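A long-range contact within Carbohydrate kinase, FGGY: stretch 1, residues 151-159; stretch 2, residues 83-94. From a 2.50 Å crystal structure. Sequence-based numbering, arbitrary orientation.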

# COMPACT_ATOMS: atom_id res chain seq x y z
N PRO A 151 -16.33 1.52 -2.42
CA PRO A 151 -15.10 1.02 -1.80
C PRO A 151 -15.15 1.07 -0.27
O PRO A 151 -15.92 1.83 0.30
CB PRO A 151 -14.03 1.98 -2.33
CG PRO A 151 -14.59 2.52 -3.60
CD PRO A 151 -16.07 2.62 -3.36
N TRP A 152 -14.31 0.26 0.37
CA TRP A 152 -14.26 0.14 1.82
C TRP A 152 -14.04 1.48 2.52
O TRP A 152 -14.77 1.83 3.45
CB TRP A 152 -13.17 -0.86 2.20
CG TRP A 152 -12.91 -1.05 3.67
CD1 TRP A 152 -11.72 -0.87 4.31
CD2 TRP A 152 -13.84 -1.49 4.66
NE1 TRP A 152 -11.86 -1.16 5.65
CE2 TRP A 152 -13.15 -1.55 5.89
CE3 TRP A 152 -15.20 -1.84 4.63
CZ2 TRP A 152 -13.77 -1.93 7.07
CZ3 TRP A 152 -15.80 -2.22 5.82
CH2 TRP A 152 -15.09 -2.26 7.02
N ALA A 153 -13.05 2.23 2.07
CA ALA A 153 -12.74 3.53 2.67
C ALA A 153 -13.95 4.47 2.60
O ALA A 153 -14.29 5.13 3.59
CB ALA A 153 -11.54 4.15 1.98
N GLN A 154 -14.58 4.53 1.43
CA GLN A 154 -15.72 5.42 1.23
C GLN A 154 -16.94 4.94 1.99
O GLN A 154 -17.85 5.71 2.27
CB GLN A 154 -16.05 5.55 -0.26
CG GLN A 154 -15.10 6.44 -1.02
CD GLN A 154 -13.66 6.01 -0.87
OE1 GLN A 154 -12.84 6.73 -0.29
NE2 GLN A 154 -13.34 4.81 -1.35
N TYR A 155 -16.96 3.65 2.34
CA TYR A 155 -18.10 3.10 3.05
C TYR A 155 -18.27 3.83 4.37
O TYR A 155 -19.39 4.09 4.81
CB TYR A 155 -17.95 1.60 3.32
CG TYR A 155 -18.92 1.15 4.38
CD1 TYR A 155 -20.26 0.97 4.09
CD2 TYR A 155 -18.50 0.95 5.69
CE1 TYR A 155 -21.16 0.58 5.06
CE2 TYR A 155 -19.39 0.56 6.68
CZ TYR A 155 -20.72 0.38 6.35
OH TYR A 155 -21.62 -0.01 7.32
N TRP A 156 -17.15 4.16 4.98
CA TRP A 156 -17.17 4.79 6.28
C TRP A 156 -17.56 6.25 6.18
O TRP A 156 -18.14 6.81 7.11
CB TRP A 156 -15.81 4.59 6.97
CG TRP A 156 -15.58 3.14 7.23
CD1 TRP A 156 -14.70 2.32 6.58
CD2 TRP A 156 -16.29 2.32 8.16
NE1 TRP A 156 -14.80 1.04 7.08
CE2 TRP A 156 -15.77 1.02 8.05
CE3 TRP A 156 -17.30 2.57 9.09
CZ2 TRP A 156 -16.23 -0.04 8.84
CZ3 TRP A 156 -17.76 1.52 9.87
CH2 TRP A 156 -17.22 0.23 9.74
N ALA A 157 -17.27 6.86 5.04
CA ALA A 157 -17.67 8.24 4.79
C ALA A 157 -19.18 8.34 4.51
O ALA A 157 -19.75 9.42 4.54
CB ALA A 157 -16.87 8.86 3.65
N TRP A 158 -19.81 7.20 4.25
CA TRP A 158 -21.26 7.14 4.04
C TRP A 158 -21.93 6.76 5.35
O TRP A 158 -23.10 7.08 5.58
CB TRP A 158 -21.60 6.13 2.94
CG TRP A 158 -23.02 5.65 2.96
CD1 TRP A 158 -24.05 6.10 2.18
CD2 TRP A 158 -23.57 4.61 3.79
NE1 TRP A 158 -25.21 5.41 2.48
CE2 TRP A 158 -24.94 4.49 3.46
CE3 TRP A 158 -23.04 3.78 4.78
CZ2 TRP A 158 -25.78 3.57 4.09
CZ3 TRP A 158 -23.88 2.86 5.40
CH2 TRP A 158 -25.24 2.77 5.05
N PHE A 159 -21.18 6.08 6.20
CA PHE A 159 -21.62 5.69 7.53
C PHE A 159 -21.89 6.94 8.36
O PHE A 159 -22.79 6.95 9.20
CB PHE A 159 -20.54 4.84 8.19
CG PHE A 159 -20.93 4.26 9.52
CD1 PHE A 159 -21.58 3.03 9.58
CD2 PHE A 159 -20.64 4.92 10.70
CE1 PHE A 159 -21.94 2.49 10.80
CE2 PHE A 159 -21.00 4.39 11.92
CZ PHE A 159 -21.65 3.16 11.97
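Stretch 2 (83-94) ALTDGRLAFPPL

Aromatic side chains spaced along one side of a helix make a ridged surface, and a hairpin can be fitted to it by setting aliphatic groups into the gaps between the rings. The contact between residues 151-159 and 83-94 of this carbohydrate kinase illustrates the principle on a small scale: it buries 301 Å² in total, and no hydrogen bond crosses it.

Stretch 1 is helical from Trp152 to Phe159. Trp152, Tyr155 and Trp158 follow one another at intervals of three, all with chi1 in the t well, and they supply every contact that the helix makes with stretch 2. Stretch 2 comes in as a strand through Ala83, Leu84 and Thr85, reverses in a type I' turn from Thr85 to Arg88, and returns from Arg88 to run on to Pro93 and Leu94. The hairpin is held by its own backbone: Ala90 N donates to Ala83 O at 2.8 Å and Arg88 N to Thr85 O at 3.3 Å, while the bond from Thr85 N to Arg88 O, at 2.9 Å, is weak. The turn lies by Trp158 and Pro93 by Trp152, so the returning part of stretch 2 travels against the direction of the helix.

The central fit is that of Leu84. Its CA-to-CB bond points toward the helix; both methyls lie against the Trp158 indole, and CD2 also reaches the edge of Tyr155. Leu84 CD1 lies over the face of the Trp158 indole, 3.7 Å from the centroid of the five-membered ring and 18° off its normal, a CH-pi contact; Leu84 CD1 is also 3.6 Å from Trp158 CE2. Leu84 CD2 is 4.1 Å from Trp158 CH2 and 4.3 Å from Tyr155 CE1, and so fills the hollow between two aromatic ridges.

Seen from the other side of the fit, the Trp158 ring is itself a bump received by the hairpin. Its edge meets the turn, with Trp158 CZ2 3.3 Å from Gly87 O, and Trp158 CH2 lies 4.1 Å from Arg88 CA and 4.0 Å from Leu89 N. At the turn it is backbone that the ring meets: Gly87 has no side chain, and the CA-to-CB bond of Arg88 points away.

Leu89 packs at the end of Tyr155, with Leu89 CD1 3.8 Å from Tyr155 CE1 and Leu89 CD2 3.7 Å from Tyr155 OH. Farther along, Pro93, whose CA-to-CB bond points toward the helix, brings Pro93 CG to 4.0 Å from Trp152 CZ3. Even at their nearest, Trp152 CA to Pro93 CA, the backbones are 8.2 Å apart, and side chains span the gap; the CA-to-CB bond of Trp152 points sideways, but the end of its indole comes nearer.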

# COMPACT_ATOMS: atom_id res chain seq x y z
N ALA A 83 -21.64 -3.19 -0.34
CA ALA A 83 -22.87 -3.10 -1.10
C ALA A 83 -24.02 -2.57 -0.24
O ALA A 83 -24.21 -3.01 0.89
CB ALA A 83 -23.24 -4.45 -1.70
N LEU A 84 -24.76 -1.61 -0.78
CA LEU A 84 -25.90 -1.04 -0.08
C LEU A 84 -27.19 -1.37 -0.82
O LEU A 84 -27.36 -0.98 -1.97
CB LEU A 84 -25.76 0.47 0.04
CG LEU A 84 -24.41 1.02 0.50
CD1 LEU A 84 -24.43 2.54 0.52
CD2 LEU A 84 -24.04 0.47 1.87
N THR A 85 -28.09 -2.10 -0.17
CA THR A 85 -29.40 -2.39 -0.73
C THR A 85 -30.45 -1.54 -0.04
O THR A 85 -30.57 -1.56 1.19
CB THR A 85 -29.77 -3.88 -0.60
OG1 THR A 85 -28.65 -4.69 -0.95
CG2 THR A 85 -30.94 -4.22 -1.51
N ASP A 86 -31.19 -0.77 -0.83
CA ASP A 86 -32.19 0.16 -0.30
C ASP A 86 -31.61 1.09 0.77
O ASP A 86 -32.23 1.32 1.81
CB ASP A 86 -33.41 -0.60 0.25
CG ASP A 86 -34.35 -1.04 -0.85
OD1 ASP A 86 -34.49 -0.31 -1.85
OD2 ASP A 86 -34.96 -2.12 -0.71
N GLY A 87 -30.42 1.61 0.50
CA GLY A 87 -29.83 2.63 1.35
C GLY A 87 -29.25 2.16 2.67
O GLY A 87 -28.99 2.98 3.55
N ARG A 88 -29.06 0.86 2.83
CA ARG A 88 -28.38 0.33 4.02
C ARG A 88 -27.38 -0.75 3.64
O ARG A 88 -27.45 -1.34 2.56
CB ARG A 88 -29.39 -0.23 5.02
CG ARG A 88 -29.90 -1.62 4.68
CD ARG A 88 -30.15 -2.43 5.94
NE ARG A 88 -31.07 -3.54 5.71
CZ ARG A 88 -32.39 -3.42 5.74
NH1 ARG A 88 -32.94 -2.23 5.97
NH2 ARG A 88 -33.17 -4.47 5.53
N LEU A 89 -26.43 -1.02 4.54
CA LEU A 89 -25.44 -2.06 4.29
C LEU A 89 -26.12 -3.41 4.06
O LEU A 89 -26.77 -3.96 4.94
CB LEU A 89 -24.45 -2.16 5.44
CG LEU A 89 -23.37 -3.22 5.19
CD1 LEU A 89 -22.47 -2.80 4.03
CD2 LEU A 89 -22.56 -3.51 6.45
N ALA A 90 -25.95 -3.95 2.85
CA ALA A 90 -26.56 -5.21 2.49
C ALA A 90 -26.03 -6.37 3.34
O ALA A 90 -26.76 -7.31 3.65
CB ALA A 90 -26.35 -5.49 1.01
N PHE A 91 -24.76 -6.28 3.71
CA PHE A 91 -24.10 -7.32 4.51
C PHE A 91 -22.65 -6.92 4.75
O PHE A 91 -22.10 -6.06 4.05
CB PHE A 91 -24.16 -8.67 3.79
CG PHE A 91 -23.67 -8.62 2.36
CD1 PHE A 91 -24.54 -8.86 1.31
CD2 PHE A 91 -22.34 -8.33 2.08
CE1 PHE A 91 -24.10 -8.81 0.00
CE2 PHE A 91 -21.89 -8.29 0.77
CZ PHE A 91 -22.77 -8.52 -0.27
N PRO A 92 -22.00 -7.54 5.75
CA PRO A 92 -20.57 -7.26 5.94
C PRO A 92 -19.78 -7.66 4.70
O PRO A 92 -20.01 -8.74 4.15
CB PRO A 92 -20.20 -8.15 7.13
CG PRO A 92 -21.48 -8.39 7.85
CD PRO A 92 -22.53 -8.46 6.77
N PRO A 93 -18.86 -6.80 4.25
CA PRO A 93 -18.01 -7.09 3.09
C PRO A 93 -17.15 -8.32 3.34
O PRO A 93 -16.86 -8.65 4.48
CB PRO A 93 -17.14 -5.85 2.97
CG PRO A 93 -17.91 -4.77 3.64
CD PRO A 93 -18.61 -5.45 4.78
N LEU A 94 -16.75 -8.98 2.26
CA LEU A 94 -15.91 -10.16 2.35
C LEU A 94 -14.51 -9.78 2.80
O LEU A 94 -14.00 -8.71 2.44
CB LEU A 94 -15.83 -10.87 1.00
CG LEU A 94 -17.05 -11.63 0.49
CD1 LEU A 94 -18.33 -10.82 0.64
CD2 LEU A 94 -16.85 -12.06 -0.96